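PDB 2QDD: mandelate racemase/muconate lactonizing enzyme, which is a magnesium-dependent member of the enolase superfamily whose reaction is not established, probably acting on a carboxylate substrate as its relatives do. Local coordinates for residues F11-L17 with D31-Y37; D176-E181 with V209-A215; A200-A206 with I219-C223; T299-T304 with P332-A338. All blocks are in the same frame, centred on the assembly; numbering follows the deposited sequence.

Interaction 1: residues F11-L17 with D31-Y37; sequences FHLDLPL and DRLDSTY
This is the pairing of two antiparallel strands in the beta hairpin that opens the N-terminal capping domain of the enolase superfamily fold. Strands 11-17 and 31-37 run at 148° with axes 4.4 Å apart at closest approach. Phe11-Tyr37, Leu13-Ser35 and Leu15-Leu33 are hydrogen-bonded pairs. His12-Thr36, Asp14-Asp34 and Pro16-Arg32 are non-hydrogen-bonded pairs. The bonds include Phe11 N to Tyr37 O (2.8 Å), Leu13 N to Ser35 O (2.9 Å), Leu33 N to Leu15 O (2.8 Å) and Leu17 N to Asp31 O (3.0 Å). Phe11, Leu13, Leu15, Leu33, Ser35 and Tyr37 share the buried face. There Leu13 CD2 sits over the Tyr37 ring, 4.1 Å from its centroid, a CH-pi contact. The Tyr37 hydroxyl bonds Thr299. The other face is more polar, with Asp34 in a salt bridge to Arg68 of helix 64-78. On this face the exposed Asp14, chi1 t, meets Arg32, chi1 p, in a salt bridge. Arg32 NH2 also reaches Asp31 OD2 at 2.9 Å, and Arg32 NE donates to Asp14 OD1 at 2.7 Å.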
loop_
_atom_site.group_PDB
_atom_site.type_symbol
_atom_site.label_atom_id
_atom_site.label_comp_id
_atom_site.label_asym_id
_atom_site.label_seq_id
_atom_site.Cartn_x
_atom_site.Cartn_y
_atom_site.Cartn_z
ATOM N N PHE A 11 -17.549 -47.556 -2.951
ATOM C CA PHE A 11 -16.790 -48.656 -2.368
ATOM C C PHE A 11 -15.857 -48.093 -1.311
ATOM O O PHE A 11 -15.465 -46.932 -1.382
ATOM C CB PHE A 11 -15.959 -49.372 -3.442
ATOM C CG PHE A 11 -16.783 -50.016 -4.526
ATOM C CD1 PHE A 11 -17.122 -51.362 -4.447
ATOM C CD2 PHE A 11 -17.213 -49.282 -5.628
ATOM C CE1 PHE A 11 -17.884 -51.963 -5.446
ATOM C CE2 PHE A 11 -17.977 -49.874 -6.628
ATOM C CZ PHE A 11 -18.310 -51.217 -6.538
ATOM N N HIS A 12 -15.497 -48.918 -0.334
ATOM C CA HIS A 12 -14.555 -48.512 0.702
ATOM C C HIS A 12 -13.361 -49.469 0.759
ATOM O O HIS A 12 -13.523 -50.688 0.784
ATOM C CB HIS A 12 -15.259 -48.388 2.064
ATOM C CG HIS A 12 -14.326 -48.412 3.236
ATOM N ND1 HIS A 12 -14.349 -49.413 4.182
ATOM C CD2 HIS A 12 -13.333 -47.569 3.605
ATOM C CE1 HIS A 12 -13.414 -49.182 5.087
ATOM N NE2 HIS A 12 -12.783 -48.070 4.760
ATOM N N LEU A 13 -12.165 -48.897 0.772
ATOM C CA LEU A 13 -10.934 -49.661 0.670
ATOM C C LEU A 13 -10.100 -49.390 1.913
ATOM O O LEU A 13 -9.875 -48.236 2.277
ATOM C CB LEU A 13 -10.162 -49.258 -0.594
ATOM C CG LEU A 13 -10.586 -49.801 -1.971
ATOM C CD1 LEU A 13 -11.814 -49.096 -2.551
ATOM C CD2 LEU A 13 -9.435 -49.705 -2.951
ATOM N N ASP A 14 -9.664 -50.460 2.568
ATOM C CA ASP A 14 -8.744 -50.378 3.694
ATOM C C ASP A 14 -7.333 -50.632 3.176
ATOM O O ASP A 14 -7.002 -51.754 2.784
ATOM C CB ASP A 14 -9.118 -51.437 4.736
ATOM C CG ASP A 14 -8.733 -51.039 6.148
ATOM O OD1 ASP A 14 -7.527 -50.849 6.414
ATOM O OD2 ASP A 14 -9.644 -50.932 6.996
ATOM N N LEU A 15 -6.506 -49.590 3.156
ATOM C CA LEU A 15 -5.198 -49.671 2.510
ATOM C C LEU A 15 -4.068 -49.523 3.517
ATOM O O LEU A 15 -3.763 -48.405 3.935
ATOM C CB LEU A 15 -5.047 -48.602 1.429
ATOM C CG LEU A 15 -6.065 -48.458 0.306
ATOM C CD1 LEU A 15 -5.819 -47.120 -0.345
ATOM C CD2 LEU A 15 -5.918 -49.587 -0.709
ATOM N N PRO A 16 -3.434 -50.645 3.901
ATOM C CA PRO A 16 -2.324 -50.564 4.848
ATOM C C PRO A 16 -1.117 -49.865 4.231
ATOM O O PRO A 16 -0.839 -50.036 3.041
ATOM C CB PRO A 16 -2.008 -52.032 5.154
ATOM C CG PRO A 16 -2.506 -52.785 3.969
ATOM C CD PRO A 16 -3.706 -52.031 3.476
ATOM N N LEU A 17 -0.432 -49.063 5.036
ATOM C CA LEU A 17 0.819 -48.441 4.624
ATOM C C LEU A 17 1.987 -49.404 4.792
ATOM O O LEU A 17 1.982 -50.248 5.693
ATOM C CB LEU A 17 1.071 -47.157 5.421
ATOM C CG LEU A 17 0.026 -46.039 5.321
ATOM C CD1 LEU A 17 0.231 -45.043 6.443
ATOM C CD2 LEU A 17 0.069 -45.342 3.972
ATOM N N ASP A 31 -1.720 -46.201 10.443
ATOM C CA ASP A 31 -1.519 -47.585 10.041
ATOM C C ASP A 31 -1.958 -47.773 8.597
ATOM O O ASP A 31 -1.385 -48.573 7.857
ATOM C CB ASP A 31 -2.360 -48.494 10.946
ATOM C CG ASP A 31 -1.587 -49.693 11.460
ATOM O OD1 ASP A 31 -0.485 -49.506 12.023
ATOM O OD2 ASP A 31 -2.093 -50.826 11.315
ATOM N N ARG A 32 -2.989 -47.029 8.208
ATOM C CA ARG A 32 -3.763 -47.335 7.013
ATOM C C ARG A 32 -4.541 -46.125 6.501
ATOM O O ARG A 32 -4.748 -45.147 7.228
ATOM C CB ARG A 32 -4.715 -48.509 7.268
ATOM C CG ARG A 32 -5.626 -48.340 8.484
ATOM C CD ARG A 32 -5.796 -49.645 9.258
ATOM N NE ARG A 32 -5.731 -50.818 8.389
ATOM C CZ ARG A 32 -4.976 -51.888 8.619
ATOM N NH1 ARG A 32 -4.988 -52.900 7.760
ATOM N NH2 ARG A 32 -4.216 -51.955 9.707
ATOM N N LEU A 33 -4.976 -46.210 5.248
ATOM C CA LEU A 33 -5.747 -45.145 4.626
ATOM C C LEU A 33 -7.167 -45.599 4.321
ATOM O O LEU A 33 -7.392 -46.739 3.918
ATOM C CB LEU A 33 -5.058 -44.653 3.350
ATOM C CG LEU A 33 -3.706 -43.941 3.462
ATOM C CD1 LEU A 33 -3.260 -43.456 2.099
ATOM C CD2 LEU A 33 -3.734 -42.779 4.445
ATOM N N ASP A 34 -8.116 -44.692 4.526
ATOM C CA ASP A 34 -9.521 -44.927 4.219
ATOM C C ASP A 34 -9.783 -44.322 2.843
ATOM O O ASP A 34 -10.008 -43.112 2.709
ATOM C CB ASP A 34 -10.393 -44.270 5.308
ATOM C CG ASP A 34 -11.894 -44.428 5.074
ATOM O OD1 ASP A 34 -12.640 -44.386 6.077
ATOM O OD2 ASP A 34 -12.353 -44.560 3.919
ATOM N N SER A 35 -9.745 -45.176 1.825
ATOM C CA SER A 35 -9.995 -44.756 0.456
ATOM C C SER A 35 -11.436 -45.009 0.048
ATOM O O SER A 35 -12.035 -46.010 0.429
ATOM C CB SER A 35 -9.056 -45.478 -0.506
ATOM O OG SER A 35 -9.197 -44.974 -1.818
ATOM N N THR A 36 -11.980 -44.086 -0.732
ATOM C CA THR A 36 -13.276 -44.255 -1.355
ATOM C C THR A 36 -13.072 -44.349 -2.862
ATOM O O THR A 36 -12.478 -43.453 -3.465
ATOM C CB THR A 36 -14.198 -43.064 -1.016
ATOM O OG1 THR A 36 -14.343 -42.966 0.404
ATOM C CG2 THR A 36 -15.568 -43.237 -1.636
ATOM N N TYR A 37 -13.544 -45.447 -3.453
ATOM C CA TYR A 37 -13.766 -45.533 -4.901
ATOM C C TYR A 37 -15.218 -45.215 -5.229
ATOM O O TYR A 37 -16.135 -45.667 -4.546
ATOM C CB TYR A 37 -13.441 -46.934 -5.426
ATOM C CG TYR A 37 -11.991 -47.187 -5.790
ATOM C CD1 TYR A 37 -11.665 -48.089 -6.803
ATOM C CD2 TYR A 37 -10.945 -46.544 -5.119
ATOM C CE1 TYR A 37 -10.341 -48.344 -7.142
ATOM C CE2 TYR A 37 -9.617 -46.789 -5.454
ATOM C CZ TYR A 37 -9.322 -47.690 -6.466
ATOM O OH TYR A 37 -8.011 -47.940 -6.803
#

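Interaction 2: residues D176-E181 with V209-A215; sequences DIARIE and VLNSVRA
Residues 176-181 are part of helix 173-185. Residues 209-215 begin with the last two residues of helix 203-210 and continue as loop. Val209 comes first, its CA 5.8 Å from that of Ile177. Val209 CB lies 3.7 Å from Ile177 CG1, and Val209 CG2 3.8 Å from Ile180 CD1. Both isoleucines have chi1 m. Ser212 follows, its CB 3.8 Å from Ile177 CD1, while its hydroxyl bonds back to Glu208 O. A water bonded to Glu181 OE1 (3.0 Å) also makes a weak bond to Ser212 O (3.4 Å). Val213, with an extended backbone, puts CG2 3.7 Å from both Ile180 CG2 and Glu181 CG. The two helices are consecutive outer helices of the modified TIM barrel of the enolase superfamily, and the loop leads toward strand 218-220. Arg214 N donates to Glu181 OE1 at 3.1 Å and weakly to Glu181 OE2 at 3.4 Å. Glu181 reaches it with chi1 and chi2 both m. Glu181 OE1 also lies over the face of the Arg214 guanidinium, a long salt bridge of 3.7 Å to Arg214 NH2 with no N-H pointing at it. Ala215 points its CB toward the helix, 3.7 Å from Ile180 CG2.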
loop_
_atom_site.group_PDB
_atom_site.type_symbol
_atom_site.label_atom_id
_atom_site.label_comp_id
_atom_site.label_asym_id
_atom_site.label_seq_id
_atom_site.Cartn_x
_atom_site.Cartn_y
_atom_site.Cartn_z
ATOM N N ASP A 176 17.670 -28.655 12.667
ATOM C CA ASP A 176 17.209 -28.332 11.311
ATOM C C ASP A 176 18.283 -27.647 10.463
ATOM O O ASP A 176 18.412 -27.947 9.276
ATOM C CB ASP A 176 15.930 -27.487 11.336
ATOM C CG ASP A 176 14.664 -28.325 11.493
ATOM O OD1 ASP A 176 14.667 -29.526 11.128
ATOM O OD2 ASP A 176 13.652 -27.768 11.978
ATOM N N ILE A 177 19.049 -26.744 11.079
ATOM C CA ILE A 177 20.192 -26.096 10.424
ATOM C C ILE A 177 21.229 -27.134 9.982
ATOM O O ILE A 177 21.677 -27.117 8.830
ATOM C CB ILE A 177 20.831 -24.993 11.326
ATOM C CG1 ILE A 177 19.877 -23.807 11.471
ATOM C CG2 ILE A 177 22.145 -24.483 10.734
ATOM C CD1 ILE A 177 19.979 -23.055 12.790
ATOM N N ALA A 178 21.571 -28.055 10.884
ATOM C CA ALA A 178 22.533 -29.130 10.593
ATOM C C ALA A 178 22.035 -30.142 9.559
ATOM O O ALA A 178 22.831 -30.681 8.791
ATOM C CB ALA A 178 22.948 -29.840 11.875
ATOM N N ARG A 179 20.725 -30.394 9.549
ATOM C CA ARG A 179 20.082 -31.202 8.512
ATOM C C ARG A 179 20.160 -30.547 7.136
ATOM O O ARG A 179 20.599 -31.172 6.169
ATOM C CB ARG A 179 18.615 -31.458 8.857
ATOM C CG ARG A 179 18.380 -32.650 9.757
ATOM C CD ARG A 179 16.959 -32.641 10.276
ATOM N NE ARG A 179 16.848 -33.343 11.551
ATOM C CZ ARG A 179 15.844 -33.195 12.410
ATOM N NH1 ARG A 179 14.839 -32.369 12.143
ATOM N NH2 ARG A 179 15.843 -33.883 13.542
ATOM N N ILE A 180 19.728 -29.291 7.061
ATOM C CA ILE A 180 19.686 -28.551 5.805
ATOM C C ILE A 180 21.082 -28.439 5.186
ATOM O O ILE A 180 21.258 -28.728 4.003
ATOM C CB ILE A 180 19.013 -27.156 5.980
ATOM C CG1 ILE A 180 17.493 -27.304 6.129
ATOM C CG2 ILE A 180 19.298 -26.257 4.795
ATOM C CD1 ILE A 180 16.829 -26.125 6.808
ATOM N N GLU A 181 22.071 -28.064 5.998
ATOM C CA GLU A 181 23.421 -27.810 5.492
ATOM C C GLU A 181 24.174 -29.068 5.055
ATOM O O GLU A 181 25.009 -29.002 4.155
ATOM C CB GLU A 181 24.257 -26.996 6.488
ATOM C CG GLU A 181 23.750 -25.576 6.737
ATOM C CD GLU A 181 24.186 -24.554 5.687
ATOM O OE1 GLU A 181 24.794 -23.532 6.079
ATOM O OE2 GLU A 181 23.910 -24.749 4.481
ATOM N N VAL A 209 16.123 -20.332 11.337
ATOM C CA VAL A 209 16.845 -21.350 10.566
ATOM C C VAL A 209 17.222 -20.959 9.135
ATOM O O VAL A 209 18.351 -21.201 8.716
ATOM C CB VAL A 209 16.359 -22.846 10.747
ATOM C CG1 VAL A 209 15.286 -23.014 11.813
ATOM C CG2 VAL A 209 15.974 -23.504 9.433
ATOM N N LEU A 210 16.305 -20.320 8.408
ATOM C CA LEU A 210 16.546 -19.982 7.000
ATOM C C LEU A 210 17.533 -18.841 6.811
ATOM O O LEU A 210 18.202 -18.775 5.790
ATOM C CB LEU A 210 15.245 -19.712 6.242
ATOM C CG LEU A 210 14.282 -20.892 6.081
ATOM C CD1 LEU A 210 13.026 -20.480 5.331
ATOM C CD2 LEU A 210 14.966 -22.049 5.377
ATOM N N ASN A 211 17.649 -17.964 7.805
ATOM C CA ASN A 211 18.698 -16.949 7.796
ATOM C C ASN A 211 20.011 -17.381 8.452
ATOM O O ASN A 211 20.943 -16.587 8.555
ATOM C CB ASN A 211 18.189 -15.620 8.377
ATOM C CG ASN A 211 17.129 -14.965 7.495
ATOM O OD1 ASN A 211 17.074 -15.206 6.293
ATOM N ND2 ASN A 211 16.291 -14.128 8.092
ATOM N N SER A 212 20.082 -18.641 8.881
ATOM C CA SER A 212 21.320 -19.220 9.419
ATOM C C SER A 212 22.047 -20.105 8.409
ATOM O O SER A 212 23.139 -20.613 8.678
ATOM C CB SER A 212 21.020 -20.027 10.677
ATOM O OG SER A 212 20.384 -19.220 11.649
ATOM N N VAL A 213 21.436 -20.265 7.241
ATOM C CA VAL A 213 21.698 -21.385 6.345
ATOM C C VAL A 213 22.144 -20.839 4.977
ATOM O O VAL A 213 21.613 -19.828 4.507
ATOM C CB VAL A 213 20.433 -22.309 6.286
ATOM C CG1 VAL A 213 19.910 -22.539 4.890
ATOM C CG2 VAL A 213 20.662 -23.598 7.032
ATOM N N ARG A 214 23.144 -21.479 4.368
ATOM C CA ARG A 214 23.650 -21.052 3.059
ATOM C C ARG A 214 22.826 -21.615 1.902
ATOM O O ARG A 214 22.853 -21.080 0.789
ATOM C CB ARG A 214 25.115 -21.449 2.889
ATOM C CG ARG A 214 26.111 -20.456 3.465
ATOM C CD ARG A 214 27.545 -20.961 3.282
ATOM N NE ARG A 214 27.951 -21.869 4.359
ATOM C CZ ARG A 214 27.979 -23.200 4.269
ATOM N NH1 ARG A 214 27.625 -23.813 3.144
ATOM N NH2 ARG A 214 28.363 -23.924 5.312
ATOM N N ALA A 215 22.098 -22.694 2.179
ATOM C CA ALA A 215 21.296 -23.402 1.188
ATOM C C ALA A 215 20.120 -22.585 0.661
ATOM O O ALA A 215 19.365 -21.984 1.432
ATOM C CB ALA A 215 20.795 -24.700 1.767
HETATM O O HOH W 1 25.005 -23.476 9.087
#

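Interaction 3: residues A200-A206 with I219-C223; sequences AWTPAIA and IEQPC
Residues 200-202 form a loop that enters helix 203-210, with Thr202 at the N-cap position. Residues 219-220 end strand 218-220, and the chain then turns through Gln221, at positive phi (37°). The segments come closest at Trp201 and Cys223, CA to CA 5.3 Å. One backbone bond joins them, Trp201 N to Pro222 O, 3.2 Å. The Trp201 side chain, chi1 m, places CE3 3.7 Å from Pro222 CB and CZ3 4.4 Å from Ile219 CG2. Its NE1 bonds Asp176. Cys223, chi1 m, sets SG 3.7 Å from Pro203 N and 4.4 Å from Ala206 CB. Within the turn Gln221 NE2 bonds Cys223 O at 2.9 Å, and Gln221 OE1 accepts from Asp243 N. Pro203 also packs on Gly288 of the second subunit. Glu220 is a magnesium ligand of this protein with Asp196, Asp243 and Glu244, though no metal is bound to this chain here. The contact belongs to a beta-alpha-beta unit of the modified TIM barrel, with the metal site of the enolase superfamily at the strand ends.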
loop_
_atom_site.group_PDB
_atom_site.type_symbol
_atom_site.label_atom_id
_atom_site.label_comp_id
_atom_site.label_asym_id
_atom_site.label_seq_id
_atom_site.Cartn_x
_atom_site.Cartn_y
_atom_site.Cartn_z
ATOM N N ALA A 200 5.379 -27.222 10.424
ATOM C CA ALA A 200 5.902 -27.449 11.773
ATOM C C ALA A 200 6.604 -26.234 12.394
ATOM O O ALA A 200 6.894 -26.233 13.588
ATOM C CB ALA A 200 6.819 -28.666 11.792
ATOM N N TRP A 201 6.877 -25.209 11.589
ATOM C CA TRP A 201 7.487 -23.983 12.088
ATOM C C TRP A 201 6.464 -22.900 12.428
ATOM O O TRP A 201 5.383 -22.834 11.835
ATOM C CB TRP A 201 8.515 -23.452 11.087
ATOM C CG TRP A 201 9.750 -24.291 10.980
ATOM C CD1 TRP A 201 10.203 -25.214 11.885
ATOM C CD2 TRP A 201 10.706 -24.278 9.909
ATOM N NE1 TRP A 201 11.378 -25.776 11.440
ATOM C CE2 TRP A 201 11.707 -25.223 10.230
ATOM C CE3 TRP A 201 10.806 -23.570 8.703
ATOM C CZ2 TRP A 201 12.796 -25.470 9.393
ATOM C CZ3 TRP A 201 11.894 -23.810 7.876
ATOM C CH2 TRP A 201 12.870 -24.758 8.221
ATOM N N THR A 202 6.802 -22.069 13.408
ATOM C CA THR A 202 6.227 -20.724 13.527
ATOM C C THR A 202 7.111 -19.775 12.707
ATOM O O THR A 202 8.245 -20.148 12.368
ATOM C CB THR A 202 6.172 -20.273 15.005
ATOM O OG1 THR A 202 7.431 -20.538 15.638
ATOM C CG2 THR A 202 5.033 -20.980 15.750
ATOM N N PRO A 203 6.601 -18.571 12.349
ATOM C CA PRO A 203 7.441 -17.598 11.631
ATOM C C PRO A 203 8.815 -17.332 12.249
ATOM O O PRO A 203 9.791 -17.214 11.515
ATOM C CB PRO A 203 6.590 -16.326 11.642
ATOM C CG PRO A 203 5.202 -16.821 11.664
ATOM C CD PRO A 203 5.230 -18.053 12.534
ATOM N N ALA A 204 8.880 -17.277 13.579
ATOM C CA ALA A 204 10.124 -17.045 14.319
ATOM C C ALA A 204 11.201 -18.096 14.063
ATOM O O ALA A 204 12.366 -17.759 13.836
ATOM C CB ALA A 204 9.828 -16.977 15.795
ATOM N N ILE A 205 10.809 -19.364 14.113
ATOM C CA ILE A 205 11.734 -20.475 13.886
ATOM C C ILE A 205 12.170 -20.504 12.424
ATOM O O ILE A 205 13.355 -20.639 12.143
ATOM C CB ILE A 205 11.131 -21.844 14.333
ATOM C CG1 ILE A 205 10.911 -21.861 15.850
ATOM C CG2 ILE A 205 12.057 -22.999 13.962
ATOM C CD1 ILE A 205 9.825 -22.832 16.314
ATOM N N ALA A 206 11.215 -20.337 11.507
ATOM C CA ALA A 206 11.509 -20.243 10.069
ATOM C C ALA A 206 12.541 -19.168 9.727
ATOM O O ALA A 206 13.517 -19.444 9.029
ATOM C CB ALA A 206 10.238 -20.021 9.279
ATOM N N ILE A 219 11.814 -24.377 -0.110
ATOM C CA ILE A 219 11.209 -24.635 1.191
ATOM C C ILE A 219 9.710 -24.776 1.005
ATOM O O ILE A 219 9.044 -23.847 0.535
ATOM C CB ILE A 219 11.500 -23.498 2.212
ATOM C CG1 ILE A 219 13.004 -23.217 2.326
ATOM C CG2 ILE A 219 10.884 -23.822 3.581
ATOM C CD1 ILE A 219 13.875 -24.425 2.695
ATOM N N GLU A 220 9.188 -25.943 1.364
ATOM C CA GLU A 220 7.772 -26.223 1.190
ATOM C C GLU A 220 7.017 -25.920 2.473
ATOM O O GLU A 220 7.339 -26.466 3.537
ATOM C CB GLU A 220 7.550 -27.669 0.744
ATOM C CG GLU A 220 6.131 -27.971 0.279
ATOM C CD GLU A 220 5.863 -29.464 0.118
ATOM O OE1 GLU A 220 6.781 -30.198 -0.321
ATOM O OE2 GLU A 220 4.730 -29.902 0.424
ATOM N N GLN A 221 6.035 -25.023 2.345
ATOM C CA GLN A 221 5.046 -24.686 3.376
ATOM C C GLN A 221 5.583 -24.679 4.818
ATOM O O GLN A 221 5.291 -25.589 5.602
ATOM C CB GLN A 221 3.780 -25.544 3.214
ATOM C CG GLN A 221 2.604 -25.142 4.108
ATOM C CD GLN A 221 1.663 -24.151 3.483
ATOM O OE1 GLN A 221 1.259 -24.299 2.335
ATOM N NE2 GLN A 221 1.273 -23.142 4.254
ATOM N N PRO A 222 6.397 -23.661 5.164
ATOM C CA PRO A 222 7.045 -23.687 6.475
ATOM C C PRO A 222 6.062 -23.498 7.640
ATOM O O PRO A 222 6.271 -24.057 8.716
ATOM C CB PRO A 222 8.063 -22.539 6.395
ATOM C CG PRO A 222 7.532 -21.617 5.358
ATOM C CD PRO A 222 6.756 -22.458 4.384
ATOM N N CYS A 223 4.988 -22.747 7.403
ATOM C CA CYS A 223 4.049 -22.357 8.449
ATOM C C CYS A 223 2.610 -22.742 8.089
ATOM O O CYS A 223 2.348 -23.228 6.993
ATOM C CB CYS A 223 4.160 -20.853 8.712
ATOM S SG CYS A 223 5.818 -20.290 9.201
#

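Interaction 4: residues T299-T304 with P332-A338; sequences TALADT and PIPGQGA
Ile333, Ala338 and Thr304 have the most surface covered where the start of helix 300-311 meets the loop 332-338. The loop has no regular helix or strand. Ile333, chi1 p and chi2 t, points at the first turn of the helix. Ile333 CD1 lies 3.5 Å from Leu301 N, 3.8 Å from Ala300 CB and 4.0 Å from Leu301 CB. That turn is capped by Thr299, the N-cap residue, whose OG1 accepts from Leu301 N at 3.1 Å. Thr299 CG2 also lies 3.7 Å from Pro332 CG. Ile333 begins a type II beta turn that runs to Gln336, with Gly335 at positive phi. One turn further along the helix, Thr304, chi1 m, uses its hydroxyl twice. Thr304 OG1 donates to Ala300 O at a very short 2.5 Å and accepts from Ala338 N at 2.9 Å. The CA atoms of Thr304 and Ala338 are 5.2 Å apart. Gly337 CA is 3.3 Å from Thr304 OG1, and a CB there would clash with it. The contact belongs to the barrel domain but borders the N-terminal domain. Thr299 bonds Glu51 and Tyr37, Pro332 packs on Leu13 of strand 5-22, and Leu301 and Ile333 pack on Tyr37 of strand 29-42.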
loop_
_atom_site.group_PDB
_atom_site.type_symbol
_atom_site.label_atom_id
_atom_site.label_comp_id
_atom_site.label_asym_id
_atom_site.label_seq_id
_atom_site.Cartn_x
_atom_site.Cartn_y
_atom_site.Cartn_z
ATOM N N THR A 299 -4.475 -44.855 -4.038
ATOM C CA THR A 299 -4.042 -45.862 -4.993
ATOM C C THR A 299 -3.594 -45.214 -6.295
ATOM O O THR A 299 -3.695 -43.992 -6.462
ATOM C CB THR A 299 -5.151 -46.896 -5.301
ATOM O OG1 THR A 299 -6.133 -46.310 -6.164
ATOM C CG2 THR A 299 -5.819 -47.398 -4.032
ATOM N N ALA A 300 -3.130 -46.054 -7.220
ATOM C CA ALA A 300 -2.736 -45.630 -8.561
ATOM C C ALA A 300 -3.876 -45.022 -9.382
ATOM O O ALA A 300 -3.631 -44.455 -10.441
ATOM C CB ALA A 300 -2.079 -46.791 -9.314
ATOM N N LEU A 301 -5.111 -45.131 -8.890
ATOM C CA LEU A 301 -6.260 -44.502 -9.535
ATOM C C LEU A 301 -6.236 -42.964 -9.406
ATOM O O LEU A 301 -6.254 -42.257 -10.417
ATOM C CB LEU A 301 -7.582 -45.105 -9.025
ATOM C CG LEU A 301 -8.902 -44.664 -9.678
ATOM C CD1 LEU A 301 -8.867 -44.793 -11.167
ATOM C CD2 LEU A 301 -10.102 -45.397 -9.149
ATOM N N ALA A 302 -6.175 -42.465 -8.171
ATOM C CA ALA A 302 -5.909 -41.045 -7.895
ATOM C C ALA A 302 -4.572 -40.537 -8.455
ATOM O O ALA A 302 -4.510 -39.435 -9.001
ATOM C CB ALA A 302 -5.995 -40.768 -6.391
ATOM N N ASP A 303 -3.518 -41.346 -8.322
ATOM C CA ASP A 303 -2.182 -41.017 -8.832
ATOM C C ASP A 303 -2.139 -40.785 -10.338
ATOM O O ASP A 303 -1.411 -39.912 -10.804
ATOM C CB ASP A 303 -1.184 -42.108 -8.462
ATOM C CG ASP A 303 -0.841 -42.109 -6.992
ATOM O OD1 ASP A 303 -0.914 -41.033 -6.356
ATOM O OD2 ASP A 303 -0.493 -43.190 -6.468
ATOM N N THR A 304 -2.932 -41.561 -11.080
ATOM C CA THR A 304 -3.028 -41.463 -12.540
ATOM C C THR A 304 -3.767 -40.212 -12.973
ATOM O O THR A 304 -3.352 -39.547 -13.924
ATOM C CB THR A 304 -3.716 -42.713 -13.135
ATOM O OG1 THR A 304 -2.973 -43.874 -12.752
ATOM C CG2 THR A 304 -3.789 -42.655 -14.648
ATOM N N PRO A 332 -5.034 -52.788 -5.092
ATOM C CA PRO A 332 -6.337 -53.204 -5.619
ATOM C C PRO A 332 -6.497 -53.101 -7.143
ATOM O O PRO A 332 -7.493 -53.588 -7.689
ATOM C CB PRO A 332 -7.297 -52.237 -4.932
ATOM C CG PRO A 332 -6.503 -50.990 -4.802
ATOM C CD PRO A 332 -5.067 -51.396 -4.604
ATOM N N ILE A 333 -5.541 -52.461 -7.814
ATOM C CA ILE A 333 -5.545 -52.367 -9.278
ATOM C C ILE A 333 -4.176 -52.728 -9.887
ATOM O O ILE A 333 -3.496 -51.859 -10.445
ATOM C CB ILE A 333 -6.031 -50.973 -9.772
ATOM C CG1 ILE A 333 -5.479 -49.847 -8.885
ATOM C CG2 ILE A 333 -7.557 -50.914 -9.804
ATOM C CD1 ILE A 333 -5.478 -48.497 -9.552
ATOM N N PRO A 334 -3.768 -54.017 -9.785
ATOM C CA PRO A 334 -2.398 -54.412 -10.136
ATOM C C PRO A 334 -2.129 -54.267 -11.630
ATOM O O PRO A 334 -3.010 -54.560 -12.447
ATOM C CB PRO A 334 -2.341 -55.894 -9.734
ATOM C CG PRO A 334 -3.517 -56.108 -8.839
ATOM C CD PRO A 334 -4.559 -55.184 -9.353
ATOM N N GLY A 335 -0.938 -53.779 -11.971
ATOM C CA GLY A 335 -0.546 -53.552 -13.363
ATOM C C GLY A 335 -1.338 -52.488 -14.108
ATOM O O GLY A 335 -1.325 -52.446 -15.343
ATOM N N GLN A 336 -2.025 -51.629 -13.358
ATOM C CA GLN A 336 -2.909 -50.618 -13.932
ATOM C C GLN A 336 -2.506 -49.222 -13.489
ATOM O O GLN A 336 -1.995 -49.038 -12.384
ATOM C CB GLN A 336 -4.359 -50.882 -13.532
ATOM C CG GLN A 336 -5.089 -51.835 -14.450
ATOM C CD GLN A 336 -6.579 -51.584 -14.460
ATOM O OE1 GLN A 336 -7.086 -50.843 -15.302
ATOM N NE2 GLN A 336 -7.293 -52.194 -13.515
ATOM N N GLY A 337 -2.741 -48.246 -14.362
ATOM C CA GLY A 337 -2.452 -46.849 -14.068
ATOM C C GLY A 337 -0.979 -46.510 -14.160
ATOM O O GLY A 337 -0.169 -47.330 -14.587
ATOM N N ALA A 338 -0.631 -45.296 -13.750
ATOM C CA ALA A 338 0.715 -44.772 -13.946
ATOM C C ALA A 338 1.650 -45.258 -12.846
ATOM O O ALA A 338 1.398 -45.024 -11.665
ATOM C CB ALA A 338 0.683 -43.257 -13.992
#

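The four contacts form two touching pairs. Interactions 1 and 4 meet across the domain boundary, where Tyr37 OH lies 2.6 Å from Thr299 OG1, a probable hydrogen bond. Interactions 2 and 3 share helix 203-210 and meet through Asp176 OD2 and Trp201 NE1, 3.1 Å apart. Centres of 2 and 4 are about 37 Å apart, on opposite sides of the chain's centre. Interactions 3 and 4 are buried, whereas 1 and 2 are partly buried and carry charged pairs at exposed places. Regular backbone bonding dominates only interaction 1. The others combine apolar packing with one or two bonds to a loop amide. Interaction 3 alone contains a magnesium ligand, and 2 and 3 both touch the second subunit.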